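Local coordinates for protein pullulanase (Bacillus acidopullulyticus, PDB 2WAN) that probably hydrolyses alpha-1,6-glucosidic linkages in pullulan and in branched starch-type glucans, as a debranching glycoside hydrolase of the alpha-amylase type, at residues 411-422 with 608-616; 456-464 with 533-544. All blocks are in the same frame, centred on the assembly; numbering follows the deposited sequence.

Contact 1: residues 411-422 with 608-616; sequences LKATDPAGWQGD and NYWVNEYHV
Trp419 and His615 meet in an offset stack, the centroid of the six-membered indole ring 4.1 Å from that of the imidazole and the planes 14° apart. Pro416 lies on the indole's other face, so the broad ring of Trp419 is sandwiched. His615 ND1 also donates a hydrogen bond to Asp422 OD2 at 2.7 Å (159° at the hydrogen). That oxygen is met on its anti side, and carboxylate and imidazole are nearly coplanar, which fixes the ring's rotation. With an alanine here, Trp419 would probably lose the cover over one face and Asp422 OD2 its donor, leaving the indole freer to tilt.

Waters bridge the polar groups. One accepts a hydrogen bond from Trp419 NE1 at 2.8 Å and donates one to Glu613 O. Another joins Lys412 and Asp415 to Glu613 OE2. The carboxylates approach closely, Asp415 OD1 to Glu613 OE2 being 4.1 Å, but Lys535 forms salt bridges to both and probably offsets their repulsion.

Van der Waals contact centres on Leu411. The Glu613 chain, bent at chi2 (65°), brings its carboxylate against it, Leu411 CB 3.5 Å from Glu613 OE2, while Leu411 CD1 lies 4.1 Å from Tyr609 CE1 at the phenol's edge. The branched leucine can touch both groups at once.

His615 is the first residue beyond helix 597-614, which leads into the fourth strand of the (beta/alpha)8 barrel; the contact packs the loop entering an alpha-amylase-type TIM barrel against the end of an outer helix.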
# COMPACT_ATOMS: atom_id res chain seq x y z
N LEU A 411 -7.58 1.65 29.05
CA LEU A 411 -6.58 0.83 28.33
C LEU A 411 -5.56 0.20 29.28
O LEU A 411 -5.16 -0.92 29.06
CB LEU A 411 -5.87 1.63 27.24
CG LEU A 411 -6.76 1.90 26.02
CD1 LEU A 411 -6.07 2.89 25.10
CD2 LEU A 411 -7.09 0.60 25.30
N LYS A 412 -5.18 0.91 30.34
CA LYS A 412 -4.24 0.36 31.33
C LYS A 412 -4.70 -0.99 31.89
O LYS A 412 -3.92 -1.94 31.99
CB LYS A 412 -4.04 1.34 32.50
CG LYS A 412 -3.28 2.60 32.14
CD LYS A 412 -2.07 2.32 31.28
CE LYS A 412 -2.40 2.56 29.82
NZ LYS A 412 -1.18 2.50 28.97
N ALA A 413 -5.99 -1.07 32.24
CA ALA A 413 -6.58 -2.26 32.82
C ALA A 413 -6.57 -3.44 31.85
O ALA A 413 -6.69 -4.58 32.28
CB ALA A 413 -8.00 -1.98 33.30
N THR A 414 -6.45 -3.15 30.55
CA THR A 414 -6.38 -4.24 29.55
C THR A 414 -5.01 -4.89 29.42
O THR A 414 -4.89 -5.94 28.78
CB THR A 414 -6.84 -3.77 28.13
OG1 THR A 414 -5.84 -2.92 27.55
CG2 THR A 414 -8.14 -2.99 28.22
N ASP A 415 -3.97 -4.28 29.99
CA ASP A 415 -2.63 -4.83 29.84
C ASP A 415 -2.54 -6.16 30.56
O ASP A 415 -2.98 -6.28 31.71
CB ASP A 415 -1.57 -3.89 30.44
CG ASP A 415 -1.38 -2.61 29.66
OD1 ASP A 415 -1.84 -2.47 28.51
OD2 ASP A 415 -0.72 -1.71 30.23
N PRO A 416 -1.96 -7.19 29.90
CA PRO A 416 -1.77 -8.43 30.63
C PRO A 416 -0.64 -8.31 31.65
O PRO A 416 0.16 -7.36 31.58
CB PRO A 416 -1.38 -9.43 29.52
CG PRO A 416 -0.62 -8.58 28.53
CD PRO A 416 -1.43 -7.27 28.51
N ALA A 417 -0.58 -9.23 32.60
CA ALA A 417 0.50 -9.27 33.59
C ALA A 417 1.84 -9.39 32.87
O ALA A 417 1.95 -10.12 31.87
CB ALA A 417 0.30 -10.43 34.58
N GLY A 418 2.83 -8.65 33.35
CA GLY A 418 4.17 -8.73 32.77
C GLY A 418 4.41 -7.80 31.59
O GLY A 418 5.54 -7.71 31.12
N TRP A 419 3.36 -7.11 31.13
CA TRP A 419 3.42 -6.21 29.95
C TRP A 419 4.49 -5.13 30.08
O TRP A 419 5.13 -4.78 29.09
CB TRP A 419 2.06 -5.57 29.76
CG TRP A 419 1.85 -4.77 28.48
CD1 TRP A 419 1.55 -3.44 28.38
CD2 TRP A 419 1.84 -5.28 27.13
NE1 TRP A 419 1.39 -3.08 27.06
CE2 TRP A 419 1.56 -4.19 26.27
CE3 TRP A 419 2.07 -6.54 26.56
CZ2 TRP A 419 1.49 -4.32 24.86
CZ3 TRP A 419 2.02 -6.67 25.15
CH2 TRP A 419 1.72 -5.57 24.33
N GLN A 420 4.72 -4.62 31.30
CA GLN A 420 5.80 -3.63 31.48
C GLN A 420 7.22 -4.16 31.22
O GLN A 420 8.14 -3.39 31.06
CB GLN A 420 5.73 -2.96 32.86
CG GLN A 420 4.48 -2.12 33.09
CD GLN A 420 4.30 -1.02 32.06
OE1 GLN A 420 3.25 -0.92 31.43
NE2 GLN A 420 5.33 -0.20 31.88
N GLY A 421 7.37 -5.48 31.19
CA GLY A 421 8.65 -6.09 30.86
C GLY A 421 8.81 -6.47 29.39
O GLY A 421 9.85 -7.00 29.02
N ASP A 422 7.79 -6.22 28.57
CA ASP A 422 7.81 -6.60 27.15
C ASP A 422 8.91 -5.82 26.42
O ASP A 422 9.04 -4.62 26.63
CB ASP A 422 6.45 -6.31 26.53
CG ASP A 422 6.40 -6.66 25.06
OD1 ASP A 422 6.71 -7.82 24.73
OD2 ASP A 422 6.11 -5.75 24.25
N ASN A 608 0.59 4.98 14.68
CA ASN A 608 1.23 5.35 15.95
C ASN A 608 0.58 4.65 17.13
O ASN A 608 1.27 4.19 18.03
CB ASN A 608 1.20 6.86 16.18
CG ASN A 608 2.37 7.56 15.51
OD1 ASN A 608 3.47 7.63 16.08
ND2 ASN A 608 2.15 8.07 14.31
N TYR A 609 -0.75 4.58 17.11
CA TYR A 609 -1.52 3.95 18.19
C TYR A 609 -1.18 2.46 18.27
O TYR A 609 -0.95 1.94 19.38
CB TYR A 609 -3.04 4.14 17.98
CG TYR A 609 -3.87 3.30 18.93
CD1 TYR A 609 -3.93 3.61 20.30
CD2 TYR A 609 -4.58 2.19 18.47
CE1 TYR A 609 -4.71 2.84 21.18
CE2 TYR A 609 -5.35 1.40 19.35
CZ TYR A 609 -5.40 1.73 20.70
OH TYR A 609 -6.14 0.96 21.57
N TRP A 610 -1.17 1.77 17.13
CA TRP A 610 -0.85 0.34 17.15
C TRP A 610 0.57 0.06 17.69
O TRP A 610 0.79 -0.88 18.47
CB TRP A 610 -1.08 -0.31 15.78
CG TRP A 610 -2.55 -0.55 15.55
CD1 TRP A 610 -3.41 0.25 14.87
CD2 TRP A 610 -3.33 -1.64 16.08
NE1 TRP A 610 -4.69 -0.28 14.90
CE2 TRP A 610 -4.66 -1.44 15.64
CE3 TRP A 610 -3.02 -2.76 16.87
CZ2 TRP A 610 -5.70 -2.33 15.96
CZ3 TRP A 610 -4.06 -3.67 17.19
CH2 TRP A 610 -5.39 -3.43 16.73
N VAL A 611 1.54 0.87 17.29
CA VAL A 611 2.89 0.70 17.84
C VAL A 611 2.92 1.03 19.34
O VAL A 611 3.47 0.28 20.14
CB VAL A 611 3.90 1.58 17.08
CG1 VAL A 611 5.25 1.62 17.84
CG2 VAL A 611 4.08 1.02 15.63
N ASN A 612 2.34 2.17 19.72
CA ASN A 612 2.42 2.60 21.12
C ASN A 612 1.63 1.70 22.08
O ASN A 612 2.15 1.31 23.13
CB ASN A 612 1.99 4.06 21.25
CG ASN A 612 3.01 5.05 20.69
OD1 ASN A 612 4.24 4.84 20.74
ND2 ASN A 612 2.50 6.15 20.14
N GLU A 613 0.40 1.35 21.71
CA GLU A 613 -0.46 0.58 22.62
C GLU A 613 -0.20 -0.92 22.59
O GLU A 613 -0.24 -1.60 23.66
CB GLU A 613 -1.94 0.86 22.31
CG GLU A 613 -2.95 0.23 23.24
CD GLU A 613 -2.87 0.78 24.68
OE1 GLU A 613 -2.48 1.96 24.85
OE2 GLU A 613 -3.21 0.02 25.61
N TYR A 614 0.06 -1.46 21.39
CA TYR A 614 0.22 -2.91 21.22
C TYR A 614 1.66 -3.39 21.01
O TYR A 614 1.90 -4.58 21.02
CB TYR A 614 -0.67 -3.44 20.08
CG TYR A 614 -2.17 -3.36 20.37
CD1 TYR A 614 -2.89 -4.48 20.84
CD2 TYR A 614 -2.87 -2.16 20.18
CE1 TYR A 614 -4.27 -4.40 21.11
CE2 TYR A 614 -4.25 -2.08 20.44
CZ TYR A 614 -4.92 -3.20 20.91
OH TYR A 614 -6.27 -3.12 21.13
N HIS A 615 2.62 -2.47 20.87
CA HIS A 615 4.06 -2.83 20.77
C HIS A 615 4.33 -3.65 19.50
O HIS A 615 5.18 -4.54 19.49
CB HIS A 615 4.60 -3.57 22.01
CG HIS A 615 4.37 -2.87 23.33
ND1 HIS A 615 4.71 -3.44 24.53
CD2 HIS A 615 3.80 -1.67 23.63
CE1 HIS A 615 4.38 -2.62 25.52
NE2 HIS A 615 3.83 -1.55 25.00
N VAL A 616 3.58 -3.34 18.45
CA VAL A 616 3.85 -4.01 17.18
C VAL A 616 5.12 -3.45 16.56
O VAL A 616 5.54 -2.31 16.82
CB VAL A 616 2.64 -4.04 16.21
CG1 VAL A 616 1.48 -4.87 16.80
CG2 VAL A 616 2.20 -2.61 15.82
O HOH W 1 -1.67 0.30 27.83
O HOH W 2 0.41 -0.59 26.14

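Contact 2: residues 456-464 with 533-544; sequences KYLAFTEHG and ELKQLIQSLHQQ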
# COMPACT_ATOMS: atom_id res chain seq x y z
N LYS A 456 -7.71 -18.76 17.48
CA LYS A 456 -7.72 -17.56 18.34
C LYS A 456 -6.34 -16.96 18.59
O LYS A 456 -5.33 -17.66 18.48
CB LYS A 456 -8.33 -17.91 19.71
CG LYS A 456 -9.74 -18.54 19.61
CD LYS A 456 -10.80 -17.50 19.19
CE LYS A 456 -12.21 -18.12 19.27
NZ LYS A 456 -13.23 -17.15 18.80
N TYR A 457 -6.29 -15.67 18.92
CA TYR A 457 -5.03 -15.03 19.31
C TYR A 457 -4.29 -15.87 20.34
O TYR A 457 -3.07 -16.00 20.28
CB TYR A 457 -5.23 -13.63 19.91
CG TYR A 457 -5.94 -12.62 19.03
CD1 TYR A 457 -5.44 -12.26 17.77
CD2 TYR A 457 -7.10 -11.98 19.48
CE1 TYR A 457 -6.08 -11.30 16.99
CE2 TYR A 457 -7.76 -11.02 18.70
CZ TYR A 457 -7.24 -10.69 17.45
OH TYR A 457 -7.89 -9.75 16.68
N LEU A 458 -5.03 -16.39 21.33
CA LEU A 458 -4.39 -17.06 22.47
C LEU A 458 -3.66 -18.35 22.09
O LEU A 458 -2.81 -18.82 22.86
CB LEU A 458 -5.38 -17.34 23.63
CG LEU A 458 -5.84 -16.09 24.39
CD1 LEU A 458 -6.66 -16.54 25.60
CD2 LEU A 458 -4.67 -15.22 24.85
N ALA A 459 -3.97 -18.94 20.94
CA ALA A 459 -3.22 -20.11 20.48
C ALA A 459 -1.71 -19.82 20.41
O ALA A 459 -0.91 -20.70 20.65
CB ALA A 459 -3.75 -20.61 19.12
N PHE A 460 -1.35 -18.56 20.10
CA PHE A 460 0.05 -18.13 20.02
C PHE A 460 0.76 -18.01 21.38
O PHE A 460 1.95 -17.69 21.43
CB PHE A 460 0.15 -16.77 19.31
CG PHE A 460 -0.01 -16.84 17.81
CD1 PHE A 460 -1.28 -16.96 17.23
CD2 PHE A 460 1.10 -16.74 16.98
CE1 PHE A 460 -1.42 -17.02 15.84
CE2 PHE A 460 0.96 -16.80 15.58
CZ PHE A 460 -0.30 -16.92 15.01
N THR A 461 0.03 -18.21 22.47
CA THR A 461 0.63 -18.15 23.81
C THR A 461 0.93 -19.54 24.36
O THR A 461 1.51 -19.67 25.46
CB THR A 461 -0.30 -17.44 24.85
OG1 THR A 461 -1.44 -18.27 25.15
CG2 THR A 461 -0.78 -16.07 24.34
N GLU A 462 0.54 -20.58 23.62
CA GLU A 462 0.60 -21.96 24.14
C GLU A 462 1.94 -22.64 23.87
O GLU A 462 2.30 -22.90 22.72
CB GLU A 462 -0.55 -22.80 23.57
CG GLU A 462 -1.95 -22.22 23.88
CD GLU A 462 -3.05 -23.08 23.34
OE1 GLU A 462 -2.93 -24.32 23.37
OE2 GLU A 462 -4.03 -22.50 22.85
N HIS A 463 2.68 -22.96 24.94
CA HIS A 463 3.94 -23.70 24.84
C HIS A 463 3.75 -25.21 24.94
O HIS A 463 2.79 -25.70 25.53
CB HIS A 463 4.91 -23.24 25.94
CG HIS A 463 5.36 -21.82 25.77
ND1 HIS A 463 6.53 -21.49 25.13
CD2 HIS A 463 4.77 -20.65 26.12
CE1 HIS A 463 6.66 -20.17 25.10
NE2 HIS A 463 5.60 -19.64 25.70
N GLY A 464 4.68 -25.94 24.33
CA GLY A 464 4.72 -27.40 24.45
C GLY A 464 3.67 -28.12 23.61
O GLY A 464 3.38 -29.30 23.85
N GLU A 533 -6.05 -10.14 24.75
CA GLU A 533 -5.60 -11.37 24.10
C GLU A 533 -4.65 -11.13 22.95
O GLU A 533 -3.71 -11.89 22.79
CB GLU A 533 -6.79 -12.26 23.68
CG GLU A 533 -7.51 -12.81 24.95
CD GLU A 533 -8.85 -13.45 24.68
OE1 GLU A 533 -9.18 -13.69 23.50
OE2 GLU A 533 -9.61 -13.71 25.66
N LEU A 534 -4.86 -10.06 22.19
CA LEU A 534 -3.91 -9.72 21.13
C LEU A 534 -2.59 -9.25 21.73
O LEU A 534 -1.52 -9.61 21.25
CB LEU A 534 -4.50 -8.69 20.16
CG LEU A 534 -3.58 -8.20 19.01
CD1 LEU A 534 -2.96 -9.35 18.19
CD2 LEU A 534 -4.31 -7.22 18.09
N LYS A 535 -2.68 -8.48 22.81
CA LYS A 535 -1.44 -8.11 23.52
C LYS A 535 -0.71 -9.36 24.00
O LYS A 535 0.51 -9.40 23.95
CB LYS A 535 -1.71 -7.15 24.70
CG LYS A 535 -2.13 -5.77 24.27
CD LYS A 535 -2.49 -4.89 25.49
CE LYS A 535 -2.82 -3.47 25.01
NZ LYS A 535 -3.41 -2.64 26.12
N GLN A 536 -1.45 -10.38 24.48
CA GLN A 536 -0.82 -11.61 24.95
C GLN A 536 -0.14 -12.35 23.81
O GLN A 536 0.93 -12.91 24.00
CB GLN A 536 -1.83 -12.52 25.66
CG GLN A 536 -2.25 -11.93 27.01
CD GLN A 536 -3.36 -12.73 27.67
OE1 GLN A 536 -4.51 -12.69 27.25
NE2 GLN A 536 -3.02 -13.44 28.73
N LEU A 537 -0.76 -12.34 22.62
CA LEU A 537 -0.10 -12.91 21.42
C LEU A 537 1.26 -12.23 21.18
O LEU A 537 2.30 -12.90 21.01
CB LEU A 537 -1.00 -12.79 20.19
CG LEU A 537 -0.45 -13.25 18.82
CD1 LEU A 537 -1.62 -13.54 17.86
CD2 LEU A 537 0.46 -12.21 18.14
N ILE A 538 1.24 -10.91 21.14
CA ILE A 538 2.44 -10.11 20.89
C ILE A 538 3.49 -10.33 21.99
O ILE A 538 4.67 -10.54 21.70
CB ILE A 538 2.06 -8.62 20.73
CG1 ILE A 538 1.19 -8.45 19.48
CG2 ILE A 538 3.31 -7.68 20.70
CD1 ILE A 538 0.36 -7.15 19.49
N GLN A 539 3.04 -10.30 23.24
CA GLN A 539 3.92 -10.56 24.38
C GLN A 539 4.62 -11.92 24.26
O GLN A 539 5.85 -12.04 24.52
CB GLN A 539 3.11 -10.48 25.68
CG GLN A 539 3.89 -10.68 26.95
CD GLN A 539 2.99 -10.54 28.17
OE1 GLN A 539 1.85 -11.04 28.19
NE2 GLN A 539 3.50 -9.88 29.20
N SER A 540 3.85 -12.94 23.89
CA SER A 540 4.35 -14.31 23.78
C SER A 540 5.43 -14.43 22.72
O SER A 540 6.46 -15.04 22.94
CB SER A 540 3.21 -15.27 23.41
OG SER A 540 3.70 -16.60 23.25
N LEU A 541 5.15 -13.85 21.55
CA LEU A 541 6.09 -13.90 20.43
C LEU A 541 7.37 -13.14 20.81
O LEU A 541 8.47 -13.66 20.58
CB LEU A 541 5.47 -13.39 19.13
CG LEU A 541 4.44 -14.36 18.48
CD1 LEU A 541 3.77 -13.75 17.28
CD2 LEU A 541 5.13 -15.70 18.09
N HIS A 542 7.22 -11.97 21.43
CA HIS A 542 8.39 -11.20 21.86
C HIS A 542 9.26 -11.98 22.83
O HIS A 542 10.49 -11.92 22.74
CB HIS A 542 7.98 -9.88 22.53
CG HIS A 542 7.49 -8.80 21.60
ND1 HIS A 542 7.62 -8.84 20.23
CD2 HIS A 542 6.92 -7.61 21.89
CE1 HIS A 542 7.12 -7.72 19.71
NE2 HIS A 542 6.71 -6.95 20.71
N GLN A 543 8.64 -12.74 23.74
CA GLN A 543 9.40 -13.57 24.70
C GLN A 543 10.25 -14.61 23.99
O GLN A 543 11.23 -15.09 24.55
CB GLN A 543 8.47 -14.28 25.68
CG GLN A 543 8.00 -13.41 26.84
CD GLN A 543 6.74 -13.97 27.49
OE1 GLN A 543 6.28 -15.07 27.16
NE2 GLN A 543 6.16 -13.20 28.42
N GLN A 544 9.86 -14.98 22.77
CA GLN A 544 10.65 -15.94 21.97
C GLN A 544 11.52 -15.23 20.93
O GLN A 544 12.03 -15.86 19.99
CB GLN A 544 9.72 -17.00 21.32
CG GLN A 544 8.83 -17.78 22.33
CD GLN A 544 9.55 -18.19 23.62
OE1 GLN A 544 9.06 -17.96 24.73
NE2 GLN A 544 10.73 -18.79 23.49
O HOH W 3 -7.72 -15.09 21.66
O HOH W 4 3.19 -17.70 26.42
O HOH W 5 6.44 -17.08 24.96
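Leu537 fills the tight centre, setting its CD1 over the face of the Phe460 ring in a CH-pi contact, 3.9 Å from the ring centroid. Leu541 CD1 adds a second methyl at 4.0 Å from Phe460 CD2. Tyr457 offers a similar flat surface to Leu534, whose CB stands above the middle of the phenol ring; the tyrosine hydroxyl is spent on Glu518 O. Leu458 lies across the aliphatic part of Glu533, while a water spans Leu458 N and Glu533 OE1 and Glu533 OE2 is hydrogen-bonded to Thr523 OG1. The one direct hydrogen bond between the segments runs from Ser540 OG, in the conformer described, to Phe460 O at 2.8 Å, on a lone pair in the carbonyl plane. Serine is small enough to let the backbone come this near.

Helix 529-543 joins the second and third strands of the TIM barrel, and the 3-10 segment 457-461, which follows the first strand, runs alongside it, Tyr457 near Leu534 and Thr461 near Ser540. With chi1 at 70°, Thr461 OG1 turns back to donate to Leu458 O, leaving CG2 to touch Gln536 O.

Toward solvent the packing gives way to water. Exposed His463 brings CE1 to 3.3 Å from Gln544 OE1 at its ring edge, the amide turned 77° from the ring, and a water 2.8 Å from His463 NE2 also reaches Ser540 O and Gln544 OE1.

Overall arrangement
Along the chain the segments come in the order 411-422, 456-464, 533-544 and 608-616, so contact 2 is nested inside the loop closed by contact 1. Their centres are 13 Å apart on one flank of the TIM barrel, where helices 529-543 and 597-614 are neighbours and Leu534 and Ile538 pack on Tyr614. Besides Lys535, two other residues of helix 529-543 join the contacts: Gln539 NE2 is hydrogen-bonded to Ala417 O and His542 NE2 to His615 O. This helix thus receives the 3-10 segment on one side while meeting both segments of contact 1, joining the region that precedes the first barrel strand to the outer layer of the catalytic domain.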